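Local coordinates for Di-haem cytochrome c peroxidase family protein (PDB 6NX0) that carries two c-type haems, probably acts as a peroxidase, and displays an atypically stable bis-Fe(IV) state, at residues A[98-108]-A[228-237]. Sequence-based numbering, arbitrary orientation.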
loop_
_atom_site.group_PDB
_atom_site.type_symbol
_atom_site.label_atom_id
_atom_site.label_comp_id
_atom_site.label_asym_id
_atom_site.label_seq_id
_atom_site.Cartn_x
_atom_site.Cartn_y
_atom_site.Cartn_z
ATOM N N ASP A 98 -21.230 -1.529 11.176
ATOM C CA ASP A 98 -21.189 -2.009 12.555
ATOM C C ASP A 98 -20.643 -0.861 13.389
ATOM O O ASP A 98 -19.457 -0.832 13.753
ATOM C CB ASP A 98 -20.345 -3.276 12.680
ATOM C CG ASP A 98 -20.505 -3.938 14.035
ATOM O OD1 ASP A 98 -20.947 -3.243 14.980
ATOM O OD2 ASP A 98 -20.183 -5.137 14.170
ATOM N N PRO A 99 -21.484 0.135 13.683
ATOM C CA PRO A 99 -20.951 1.394 14.219
ATOM C C PRO A 99 -20.253 1.238 15.553
ATOM O O PRO A 99 -19.250 1.924 15.800
ATOM C CB PRO A 99 -22.202 2.281 14.324
ATOM C CG PRO A 99 -23.131 1.715 13.317
ATOM C CD PRO A 99 -22.920 0.247 13.369
ATOM N N THR A 100 -20.749 0.367 16.433
ATOM C CA THR A 100 -20.125 0.277 17.749
ATOM C C THR A 100 -18.777 -0.438 17.669
ATOM O O THR A 100 -17.816 -0.019 18.330
ATOM C CB THR A 100 -21.057 -0.402 18.757
ATOM O OG1 THR A 100 -21.335 -1.745 18.367
ATOM C CG2 THR A 100 -22.345 0.370 18.859
ATOM N N LEU A 101 -18.670 -1.487 16.847
ATOM C CA LEU A 101 -17.389 -2.166 16.695
ATOM C C LEU A 101 -16.389 -1.294 15.935
ATOM O O LEU A 101 -15.189 -1.281 16.255
ATOM C CB LEU A 101 -17.577 -3.514 16.001
ATOM C CG LEU A 101 -16.308 -4.362 15.923
ATOM C CD1 LEU A 101 -15.733 -4.602 17.338
ATOM C CD2 LEU A 101 -16.545 -5.679 15.222
ATOM N N ALA A 102 -16.867 -0.533 14.945
ATOM C CA ALA A 102 -15.989 0.372 14.214
ATOM C C ALA A 102 -15.472 1.468 15.132
ATOM O O ALA A 102 -14.317 1.898 15.015
ATOM C CB ALA A 102 -16.743 0.968 13.022
ATOM N N ALA A 103 -16.311 1.929 16.063
ATOM C CA ALA A 103 -15.867 2.966 16.989
ATOM C C ALA A 103 -14.797 2.434 17.935
ATOM O O ALA A 103 -13.867 3.160 18.305
ATOM C CB ALA A 103 -17.054 3.513 17.769
ATOM N N LEU A 104 -14.911 1.171 18.351
ATOM C CA LEU A 104 -13.869 0.565 19.172
ATOM C C LEU A 104 -12.556 0.453 18.396
ATOM O O LEU A 104 -11.472 0.710 18.932
ATOM C CB LEU A 104 -14.330 -0.810 19.641
ATOM C CG LEU A 104 -13.530 -1.519 20.706
ATOM C CD1 LEU A 104 -13.298 -0.639 21.910
ATOM C CD2 LEU A 104 -14.359 -2.755 21.079
ATOM N N GLY A 105 -12.643 0.091 17.122
ATOM C CA GLY A 105 -11.448 0.071 16.295
ATOM C C GLY A 105 -10.797 1.435 16.181
ATOM O O GLY A 105 -9.566 1.551 16.226
ATOM N N LYS A 106 -11.610 2.484 16.024
ATOM C CA LYS A 106 -11.071 3.837 15.944
ATOM C C LYS A 106 -10.416 4.234 17.262
ATOM O O LYS A 106 -9.358 4.877 17.278
ATOM C CB LYS A 106 -12.181 4.816 15.564
ATOM C CG LYS A 106 -11.669 6.204 15.214
ATOM C CD LYS A 106 -12.800 7.151 14.763
ATOM C CE LYS A 106 -12.246 8.498 14.325
ATOM N NZ LYS A 106 -13.363 9.443 13.993
ATOM N N ARG A 107 -11.013 3.826 18.381
ATOM C CA ARG A 107 -10.400 4.059 19.683
ATOM C C ARG A 107 -9.009 3.441 19.757
ATOM O O ARG A 107 -8.060 4.085 20.213
ATOM C CB ARG A 107 -11.318 3.501 20.783
ATOM C CG ARG A 107 -10.811 3.704 22.146
ATOM C CD ARG A 107 -11.791 3.195 23.183
ATOM N NE ARG A 107 -11.179 3.388 24.483
ATOM C CZ ARG A 107 -11.832 3.436 25.641
ATOM N NH1 ARG A 107 -13.146 3.265 25.676
ATOM N NH2 ARG A 107 -11.146 3.649 26.750
ATOM N N VAL A 108 -8.872 2.190 19.314
ATOM C CA VAL A 108 -7.570 1.525 19.259
ATOM C C VAL A 108 -6.620 2.302 18.361
ATOM O O VAL A 108 -5.449 2.522 18.696
ATOM C CB VAL A 108 -7.743 0.072 18.762
ATOM C CG1 VAL A 108 -6.411 -0.586 18.523
ATOM C CG2 VAL A 108 -8.589 -0.742 19.763
ATOM N N GLY A 228 -8.749 1.887 30.344
ATOM C CA GLY A 228 -10.125 1.942 29.912
ATOM C C GLY A 228 -10.366 1.173 28.636
ATOM O O GLY A 228 -11.448 0.612 28.436
ATOM N N LEU A 229 -9.368 1.136 27.754
ATOM C CA LEU A 229 -9.497 0.345 26.548
ATOM C C LEU A 229 -9.667 -1.124 26.897
ATOM O O LEU A 229 -10.485 -1.830 26.287
ATOM C CB LEU A 229 -8.270 0.551 25.651
ATOM C CG LEU A 229 -8.250 -0.320 24.412
ATOM C CD1 LEU A 229 -9.437 -0.071 23.481
ATOM C CD2 LEU A 229 -6.949 -0.121 23.652
ATOM N N GLY A 230 -8.882 -1.600 27.863
ATOM C CA GLY A 230 -9.044 -2.971 28.326
ATOM C C GLY A 230 -10.459 -3.251 28.797
ATOM O O GLY A 230 -11.017 -4.315 28.529
ATOM N N ALA A 231 -11.045 -2.308 29.530
ATOM C CA ALA A 231 -12.411 -2.485 30.013
ATOM C C ALA A 231 -13.408 -2.519 28.864
ATOM O O ALA A 231 -14.353 -3.316 28.875
ATOM C CB ALA A 231 -12.755 -1.361 31.012
ATOM N N ALA A 232 -13.236 -1.634 27.879
ATOM C CA ALA A 232 -14.095 -1.624 26.715
ATOM C C ALA A 232 -13.991 -2.927 25.944
ATOM O O ALA A 232 -15.007 -3.498 25.528
ATOM C CB ALA A 232 -13.734 -0.438 25.823
ATOM N N LEU A 233 -12.769 -3.437 25.762
ATOM C CA LEU A 233 -12.617 -4.702 25.060
ATOM C C LEU A 233 -13.227 -5.850 25.848
ATOM O O LEU A 233 -13.894 -6.718 25.275
ATOM C CB LEU A 233 -11.132 -4.979 24.768
ATOM C CG LEU A 233 -10.511 -4.007 23.760
ATOM C CD1 LEU A 233 -8.997 -4.072 23.850
ATOM C CD2 LEU A 233 -10.933 -4.286 22.330
ATOM N N ALA A 234 -12.983 -5.890 27.158
ATOM C CA ALA A 234 -13.561 -6.936 27.996
ATOM C C ALA A 234 -15.078 -6.854 28.010
ATOM O O ALA A 234 -15.762 -7.882 28.017
ATOM C CB ALA A 234 -12.992 -6.819 29.403
ATOM N N GLY A 235 -15.625 -5.637 28.005
ATOM C CA GLY A 235 -17.079 -5.492 27.986
ATOM C C GLY A 235 -17.704 -6.116 26.756
ATOM O O GLY A 235 -18.773 -6.738 26.828
ATOM N N ARG A 236 -17.043 -5.976 25.613
ATOM C CA ARG A 236 -17.535 -6.479 24.342
ATOM C C ARG A 236 -17.161 -7.938 24.111
ATOM O O ARG A 236 -17.975 -8.716 23.598
ATOM C CB ARG A 236 -16.986 -5.600 23.215
ATOM C CG ARG A 236 -17.238 -6.074 21.801
ATOM C CD ARG A 236 -18.644 -5.807 21.373
ATOM N NE ARG A 236 -18.873 -6.338 20.034
ATOM C CZ ARG A 236 -19.328 -5.636 19.002
ATOM N NH1 ARG A 236 -19.486 -6.243 17.839
ATOM N NH2 ARG A 236 -19.643 -4.350 19.119
ATOM N N PHE A 237 -15.941 -8.335 24.478
ATOM C CA PHE A 237 -15.406 -9.623 24.088
ATOM C C PHE A 237 -15.234 -10.597 25.242
ATOM O O PHE A 237 -14.856 -11.756 25.005
ATOM C CB PHE A 237 -14.055 -9.430 23.388
ATOM C CG PHE A 237 -14.151 -8.715 22.079
ATOM C CD1 PHE A 237 -14.666 -9.354 20.980
ATOM C CD2 PHE A 237 -13.680 -7.421 21.935
ATOM C CE1 PHE A 237 -14.743 -8.713 19.763
ATOM C CE2 PHE A 237 -13.744 -6.776 20.707
ATOM C CZ PHE A 237 -14.271 -7.430 19.629
#
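Leu104 enters the face of helix 228-237 as a knob into a hole formed by Leu229, Ala232, Leu233 and Phe237, a compact example of how one branched side chain can join two helices. With CG anti to the backbone N (chi1 -169°), its two methyls divide the work: CD1 rests 3.9 Å from Ala232 CB, while CD2 lies 4.0 Å from Leu233 CD2 and also meets the Phe237 ring at CE2. Val108 extends this tightly packed apolar seam, its CG2 meeting Leu229 CD1 at 3.9 Å. The axes of the two segments run nearly antiparallel (155°) and come no closer than 11.2 Å, a gap bridged by side chains rather than by close backbones.

Polar chains line the looser, more exposed side. At one end Arg236, bent at chi2 (77°), reaches back to the start of helix 99-109. Leu101 CD1 sits over one face of its guanidinium, 4.0 Å above the plane, and CG of the same arginine lies over a face of the Phe237 ring. At the guanidinium edge, NH2 gives a weak hydrogen bond to Thr100 OG1 (3.2 Å), and NH1 forms a long salt bridge with Asp98 OD2 (3.9 Å). Asp98 is also the N-cap, its OD1 weakly accepting from Leu101 N. At the other end, extended Arg107 lays its guanidinium over Leu229 CA without a hydrogen bond to that helix; a bound nitrate, probably from crystallisation, lies nearby.

Val108 also comes close to the haem and to Cys122, one of the cysteines that bind haem c #1 covalently. On the outer flank of that haem's cytochrome c-like domain, helix 245-260 completes the three-helix packing: Ala258 touches Leu101, Met256 touches Val108, and Val251 touches Phe237.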